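Long-range contact in Aac(6')-ib (Escherichia coli, PDB 2BUE), which probably transfers the acetyl group of acetyl-CoA to the 6'-amino group of aminoglycoside antibiotics such as kanamycin B, conferring resistance: residues A163-Q175 and D182-A194. The protein carries 2 engineered substitutions. Residues are numbered along the deposited sequence; the frame is centred on the assembly and turned at random.
Sequences AIRCYEKAGFERQ and DGPAVYMVQTRQA. Engineered in segment 182-194: D182 (natural residue Tyr). With COA (coenzyme A), chain B.
M188 of strand 183-191 packs against Y167 and its neighbours on helix 163-169. A bend at its last torsion (chi3 71°) turns the methyl CE in between the helix and strand 173-175. There CE lies 3.6 Å from Y167 CB and also touches E168 CG, F172 CB and R174 CG, while SD approaches the Y167 ring obliquely, a Met-aromatic contact. R174 runs alongside M188, its CG 3.7 Å from V186 CG1, and then bends over I164, whose CG2 lies against one face of the guanidinium. R174 NE and NH2 grip E168 OE2 side-on, both from the same face of the carboxylate plane, R174 NE at 2.7 Å; E168 OE1 takes R165 NH1. Through R165 the network reaches coenzyme A, since R165 NE donates almost straight to O7A of its 3'-phosphate. This is the C-terminal part of the GNAT fold: a cofactor-binding helix, ended by a Schellman motif at G171, leads into an antiparallel hairpin at the sheet edge, with E173 and V189 a hydrogen-bonded pair. E173 O accepts from V189 N and, on the opposite face of its carbonyl plane, from Q175 NE2 at 3.0 Å. The bend of Q175 at chi2 (-55°) folds its amide back to that oxygen and across V189 CG2. Q190 CB lies over the face of the F172 ring, 4.1 Å from its centroid, a CH-pi contact.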
loop_
_atom_site.group_PDB
_atom_site.type_symbol
_atom_site.label_atom_id
_atom_site.label_comp_id
_atom_site.label_asym_id
_atom_site.label_seq_id
_atom_site.Cartn_x
_atom_site.Cartn_y
_atom_site.Cartn_z
ATOM N N ALA A 163 -11.311 -2.344 -2.866
ATOM C CA ALA A 163 -10.029 -2.389 -2.100
ATOM C C ALA A 163 -10.237 -3.161 -0.789
ATOM O O ALA A 163 -9.421 -4.000 -0.411
ATOM C CB ALA A 163 -9.532 -0.998 -1.813
ATOM N N ILE A 164 -11.344 -2.880 -0.105
ATOM C CA ILE A 164 -11.656 -3.577 1.160
ATOM C C ILE A 164 -11.730 -5.102 0.966
ATOM O O ILE A 164 -11.119 -5.873 1.734
ATOM C CB ILE A 164 -12.960 -3.020 1.822
ATOM C CG1 ILE A 164 -12.764 -1.550 2.244
ATOM C CG2 ILE A 164 -13.380 -3.878 3.010
ATOM C CD1 ILE A 164 -14.085 -0.792 2.465
ATOM N N ARG A 165 -12.448 -5.541 -0.069
ATOM C CA ARG A 165 -12.540 -6.965 -0.371
ATOM C C ARG A 165 -11.185 -7.575 -0.734
ATOM O O ARG A 165 -10.857 -8.664 -0.267
ATOM C CB ARG A 165 -13.566 -7.232 -1.477
ATOM C CG ARG A 165 -13.703 -8.713 -1.815
ATOM C CD ARG A 165 -14.529 -9.480 -0.772
ATOM N NE ARG A 165 -14.276 -10.924 -0.829
ATOM C CZ ARG A 165 -13.850 -11.654 0.203
ATOM N NH1 ARG A 165 -13.648 -11.088 1.388
ATOM N NH2 ARG A 165 -13.644 -12.961 0.059
ATOM N N CYS A 166 -10.399 -6.870 -1.544
ATOM C CA CYS A 166 -9.049 -7.346 -1.889
ATOM C C CYS A 166 -8.241 -7.585 -0.598
ATOM O O CYS A 166 -7.630 -8.647 -0.418
ATOM C CB CYS A 166 -8.355 -6.323 -2.779
ATOM S SG CYS A 166 -6.599 -6.636 -3.043
ATOM N N TYR A 167 -8.272 -6.603 0.307
ATOM C CA TYR A 167 -7.525 -6.722 1.556
ATOM C C TYR A 167 -7.989 -7.913 2.403
ATOM O O TYR A 167 -7.171 -8.639 2.970
ATOM C CB TYR A 167 -7.582 -5.425 2.367
ATOM C CG TYR A 167 -6.695 -4.320 1.822
ATOM C CD1 TYR A 167 -5.308 -4.550 1.635
ATOM C CD2 TYR A 167 -7.203 -3.024 1.603
ATOM C CE1 TYR A 167 -4.442 -3.531 1.178
ATOM C CE2 TYR A 167 -6.352 -1.997 1.116
ATOM C CZ TYR A 167 -4.962 -2.274 0.912
ATOM O OH TYR A 167 -4.047 -1.324 0.448
ATOM N N GLU A 168 -9.306 -8.106 2.473
ATOM C CA GLU A 168 -9.870 -9.282 3.165
ATOM C C GLU A 168 -9.370 -10.587 2.550
ATOM O O GLU A 168 -8.968 -11.497 3.279
ATOM C CB GLU A 168 -11.401 -9.225 3.142
ATOM C CG GLU A 168 -11.968 -8.158 4.066
ATOM C CD GLU A 168 -13.482 -8.225 4.136
ATOM O OE1 GLU A 168 -14.094 -8.631 3.115
ATOM O OE2 GLU A 168 -14.043 -7.869 5.199
ATOM N N LYS A 169 -9.386 -10.670 1.221
ATOM C CA LYS A 169 -8.897 -11.865 0.513
ATOM C C LYS A 169 -7.414 -12.125 0.810
ATOM O O LYS A 169 -6.963 -13.278 0.868
ATOM C CB LYS A 169 -9.123 -11.736 -0.989
ATOM C CG LYS A 169 -10.593 -11.795 -1.368
ATOM C CD LYS A 169 -10.777 -12.234 -2.794
ATOM C CE LYS A 169 -10.314 -11.188 -3.736
ATOM N NZ LYS A 169 -10.124 -11.737 -5.114
ATOM N N ALA A 170 -6.667 -11.048 1.034
ATOM C CA ALA A 170 -5.248 -11.158 1.399
ATOM C C ALA A 170 -4.968 -11.347 2.903
ATOM O O ALA A 170 -3.794 -11.293 3.323
ATOM C CB ALA A 170 -4.479 -9.946 0.870
ATOM N N GLY A 171 -6.015 -11.512 3.716
ATOM C CA GLY A 171 -5.868 -11.894 5.132
ATOM C C GLY A 171 -6.067 -10.771 6.146
ATOM O O GLY A 171 -5.839 -10.959 7.339
ATOM N N PHE A 172 -6.467 -9.586 5.677
ATOM C CA PHE A 172 -6.724 -8.480 6.585
ATOM C C PHE A 172 -8.133 -8.596 7.163
ATOM O O PHE A 172 -9.027 -9.162 6.525
ATOM C CB PHE A 172 -6.575 -7.134 5.860
ATOM C CG PHE A 172 -5.143 -6.754 5.599
ATOM C CD1 PHE A 172 -4.478 -5.891 6.483
ATOM C CD2 PHE A 172 -4.467 -7.258 4.477
ATOM C CE1 PHE A 172 -3.139 -5.544 6.274
ATOM C CE2 PHE A 172 -3.144 -6.913 4.255
ATOM C CZ PHE A 172 -2.480 -6.054 5.152
ATOM N N GLU A 173 -8.304 -8.083 8.375
ATOM C CA GLU A 173 -9.629 -8.061 9.013
ATOM C C GLU A 173 -10.039 -6.642 9.346
ATOM O O GLU A 173 -9.261 -5.884 9.921
ATOM C CB GLU A 173 -9.643 -8.951 10.255
ATOM C CG GLU A 173 -9.469 -10.427 9.846
ATOM C CD GLU A 173 -9.439 -11.424 10.999
ATOM O OE1 GLU A 173 -9.575 -11.039 12.191
ATOM O OE2 GLU A 173 -9.261 -12.626 10.690
ATOM N N ARG A 174 -11.275 -6.293 8.973
ATOM C CA ARG A 174 -11.834 -4.978 9.314
ATOM C C ARG A 174 -11.985 -4.820 10.835
ATOM O O ARG A 174 -12.546 -5.687 11.505
ATOM C CB ARG A 174 -13.187 -4.756 8.610
ATOM C CG ARG A 174 -13.075 -4.533 7.119
ATOM C CD ARG A 174 -14.441 -4.216 6.492
ATOM N NE ARG A 174 -14.946 -5.336 5.703
ATOM C CZ ARG A 174 -16.028 -5.282 4.918
ATOM N NH1 ARG A 174 -16.763 -4.180 4.843
ATOM N NH2 ARG A 174 -16.373 -6.332 4.196
ATOM N N GLN A 175 -11.458 -3.724 11.365
ATOM C CA GLN A 175 -11.558 -3.421 12.784
ATOM C C GLN A 175 -12.639 -2.399 13.104
ATOM O O GLN A 175 -13.407 -2.576 14.051
ATOM C CB GLN A 175 -10.206 -2.912 13.309
ATOM C CG GLN A 175 -9.077 -3.910 13.114
ATOM C CD GLN A 175 -9.405 -5.249 13.740
ATOM O OE1 GLN A 175 -9.674 -5.333 14.945
ATOM N NE2 GLN A 175 -9.399 -6.299 12.934
ATOM N N ASP A 182 -6.932 11.986 5.771
ATOM C CA ASP A 182 -7.638 11.795 4.499
ATOM C C ASP A 182 -9.107 11.412 4.720
ATOM O O ASP A 182 -9.748 10.839 3.827
ATOM C CB ASP A 182 -6.941 10.743 3.632
ATOM C CG ASP A 182 -5.614 11.256 3.052
ATOM O OD1 ASP A 182 -5.405 12.491 3.090
ATOM O OD2 ASP A 182 -4.808 10.438 2.564
ATOM N N GLY A 183 -9.615 11.737 5.906
ATOM C CA GLY A 183 -11.015 11.435 6.273
ATOM C C GLY A 183 -11.191 10.118 7.009
ATOM O O GLY A 183 -10.224 9.420 7.323
ATOM N N PRO A 184 -12.443 9.742 7.272
ATOM C CA PRO A 184 -12.751 8.454 7.885
ATOM C C PRO A 184 -12.186 7.351 6.996
ATOM O O PRO A 184 -12.256 7.460 5.769
ATOM C CB PRO A 184 -14.300 8.404 7.842
ATOM C CG PRO A 184 -14.713 9.833 7.741
ATOM C CD PRO A 184 -13.653 10.531 6.957
ATOM N N ALA A 185 -11.629 6.308 7.621
ATOM C CA ALA A 185 -11.107 5.169 6.907
ATOM C C ALA A 185 -11.514 3.898 7.623
ATOM O O ALA A 185 -11.783 3.912 8.831
ATOM C CB ALA A 185 -9.562 5.243 6.811
ATOM N N VAL A 186 -11.564 2.808 6.868
ATOM C CA VAL A 186 -11.835 1.505 7.465
ATOM C C VAL A 186 -10.479 0.925 7.870
ATOM O O VAL A 186 -9.701 0.531 7.008
ATOM C CB VAL A 186 -12.588 0.581 6.506
ATOM C CG1 VAL A 186 -12.803 -0.800 7.132
ATOM C CG2 VAL A 186 -13.954 1.226 6.139
ATOM N N TYR A 187 -10.218 0.895 9.178
ATOM C CA TYR A 187 -8.946 0.384 9.689
ATOM C C TYR A 187 -8.964 -1.146 9.607
ATOM O O TYR A 187 -9.865 -1.809 10.139
ATOM C CB TYR A 187 -8.772 0.830 11.126
ATOM C CG TYR A 187 -7.391 0.564 11.626
ATOM C CD1 TYR A 187 -6.276 1.200 11.039
ATOM C CD2 TYR A 187 -7.187 -0.318 12.680
ATOM C CE1 TYR A 187 -4.970 0.957 11.522
ATOM C CE2 TYR A 187 -5.882 -0.583 13.162
ATOM C CZ TYR A 187 -4.793 0.044 12.566
ATOM O OH TYR A 187 -3.531 -0.258 13.034
ATOM N N MET A 188 -7.964 -1.708 8.924
ATOM C CA MET A 188 -7.874 -3.157 8.730
ATOM C C MET A 188 -6.494 -3.636 9.154
ATOM O O MET A 188 -5.512 -2.953 8.911
ATOM C CB MET A 188 -8.077 -3.503 7.253
ATOM C CG MET A 188 -9.453 -3.018 6.724
ATOM S SD MET A 188 -9.718 -3.489 5.016
ATOM C CE MET A 188 -9.951 -5.254 5.124
ATOM N N VAL A 189 -6.426 -4.827 9.738
ATOM C CA VAL A 189 -5.137 -5.340 10.221
ATOM C C VAL A 189 -4.956 -6.827 9.937
ATOM O O VAL A 189 -5.927 -7.591 9.775
ATOM C CB VAL A 189 -4.914 -5.052 11.750
ATOM C CG1 VAL A 189 -5.059 -3.575 12.101
ATOM C CG2 VAL A 189 -5.797 -5.940 12.633
ATOM N N GLN A 190 -3.687 -7.234 9.910
ATOM C CA GLN A 190 -3.289 -8.632 9.845
ATOM C C GLN A 190 -2.090 -8.780 10.794
ATOM O O GLN A 190 -1.060 -8.158 10.577
ATOM C CB GLN A 190 -2.881 -8.989 8.421
ATOM C CG GLN A 190 -2.611 -10.454 8.236
ATOM C CD GLN A 190 -2.395 -10.873 6.797
ATOM O OE1 GLN A 190 -2.604 -10.100 5.822
ATOM N NE2 GLN A 190 -2.012 -12.126 6.639
ATOM N N THR A 191 -2.231 -9.569 11.861
ATOM C CA THR A 191 -1.147 -9.734 12.844
ATOM C C THR A 191 -0.168 -10.814 12.387
ATOM O O THR A 191 -0.508 -11.673 11.580
ATOM C CB THR A 191 -1.688 -10.171 14.229
ATOM O OG1 THR A 191 -2.294 -11.469 14.104
ATOM C CG2 THR A 191 -2.720 -9.130 14.769
ATOM N N ARG A 192 1.038 -10.800 12.959
ATOM C CA ARG A 192 2.003 -11.832 12.642
ATOM C C ARG A 192 1.446 -13.190 13.037
ATOM O O ARG A 192 1.614 -14.128 12.298
ATOM C CB ARG A 192 3.336 -11.580 13.341
ATOM C CG ARG A 192 4.353 -12.683 13.026
ATOM C CD ARG A 192 5.695 -12.414 13.689
ATOM N NE ARG A 192 6.403 -11.288 13.072
ATOM C CZ ARG A 192 7.127 -11.369 11.951
ATOM N NH1 ARG A 192 7.230 -12.519 11.284
ATOM N NH2 ARG A 192 7.713 -10.262 11.467
ATOM N N GLN A 193 0.770 -13.274 14.190
ATOM C CA GLN A 193 0.205 -14.565 14.646
ATOM C C GLN A 193 -0.795 -15.124 13.631
ATOM O O GLN A 193 -0.780 -16.326 13.322
ATOM C CB GLN A 193 -0.438 -14.441 16.028
ATOM C CG GLN A 193 -0.861 -15.818 16.622
ATOM C CD GLN A 193 -1.429 -15.734 18.047
ATOM O OE1 GLN A 193 -2.386 -14.986 18.317
ATOM N NE2 GLN A 193 -0.852 -16.528 18.962
ATOM N N ALA A 194 -1.643 -14.245 13.084
ATOM C CA ALA A 194 -2.589 -14.659 12.039
ATOM C C ALA A 194 -1.891 -15.184 10.802
ATOM O O ALA A 194 -2.296 -16.212 10.243
ATOM C CB ALA A 194 -3.546 -13.488 11.670
HETATM N N1A COA B . -17.260 -3.254 -5.387
HETATM C C2A COA B . -17.164 -4.182 -4.437
HETATM N N3A COA B . -16.431 -5.272 -4.612
HETATM C C4A COA B . -15.772 -5.454 -5.770
HETATM C C5A COA B . -15.850 -4.513 -6.782
HETATM C C6A COA B . -16.621 -3.381 -6.570
HETATM N N6A COA B . -16.711 -2.454 -7.530
HETATM N N7A COA B . -15.111 -4.936 -7.807
HETATM C C8A COA B . -14.586 -6.108 -7.460
HETATM N N9A COA B . -14.996 -6.422 -6.226
HETATM C C1B COA B . -14.624 -7.610 -5.468
HETATM C C2B COA B . -14.183 -8.640 -6.489
HETATM O O2B COA B . -15.311 -9.457 -6.817
HETATM C C3B COA B . -13.094 -9.385 -5.723
HETATM O O3B COA B . -13.701 -10.239 -4.748
HETATM P P3B COA B . -14.059 -11.760 -5.094
HETATM O O7A COA B . -14.460 -12.401 -3.661
HETATM O O8A COA B . -12.689 -12.464 -5.557
HETATM O O9A COA B . -15.147 -11.859 -6.106
HETATM C C4B COA B . -12.398 -8.249 -4.957
HETATM O O4B COA B . -13.395 -7.205 -4.784
HETATM C C5B COA B . -11.106 -7.635 -5.502
HETATM O O5B COA B . -10.015 -8.565 -5.496
HETATM P P1A COA B . -8.910 -8.448 -6.687
HETATM O O1A COA B . -7.628 -9.124 -6.266
HETATM O O2A COA B . -9.461 -8.795 -8.022
HETATM O O3A COA B . -8.663 -6.875 -6.645
HETATM P P2A COA B . -7.813 -6.065 -7.778
HETATM O O4A COA B . -6.922 -7.008 -8.480
HETATM O O5A COA B . -8.705 -5.150 -8.550
HETATM O O6A COA B . -6.908 -5.148 -6.793
HETATM C CBP COA B . -6.859 -2.847 -6.010
HETATM C CCP COA B . -7.501 -4.238 -5.828
HETATM C CDP COA B . -7.532 -1.880 -5.007
HETATM C CEP COA B . -5.341 -2.962 -5.712
HETATM C CAP COA B . -7.090 -2.359 -7.480
HETATM O OAP COA B . -8.471 -2.534 -7.859
HETATM C C9P COA B . -6.626 -0.905 -7.715
HETATM O O9P COA B . -5.422 -0.643 -7.760
HETATM N N8P COA B . -7.610 0.010 -7.864
HETATM C C7P COA B . -7.348 1.449 -8.096
HETATM C C6P COA B . -6.487 2.054 -6.956
HETATM C C5P COA B . -6.982 1.704 -5.531
HETATM O O5P COA B . -8.184 1.641 -5.259
HETATM N N4P COA B . -6.017 1.494 -4.621
HETATM C C3P COA B . -6.354 1.120 -3.230
HETATM C C2P COA B . -6.585 2.325 -2.322
HETATM S S1P COA B . -6.846 1.832 -0.558
#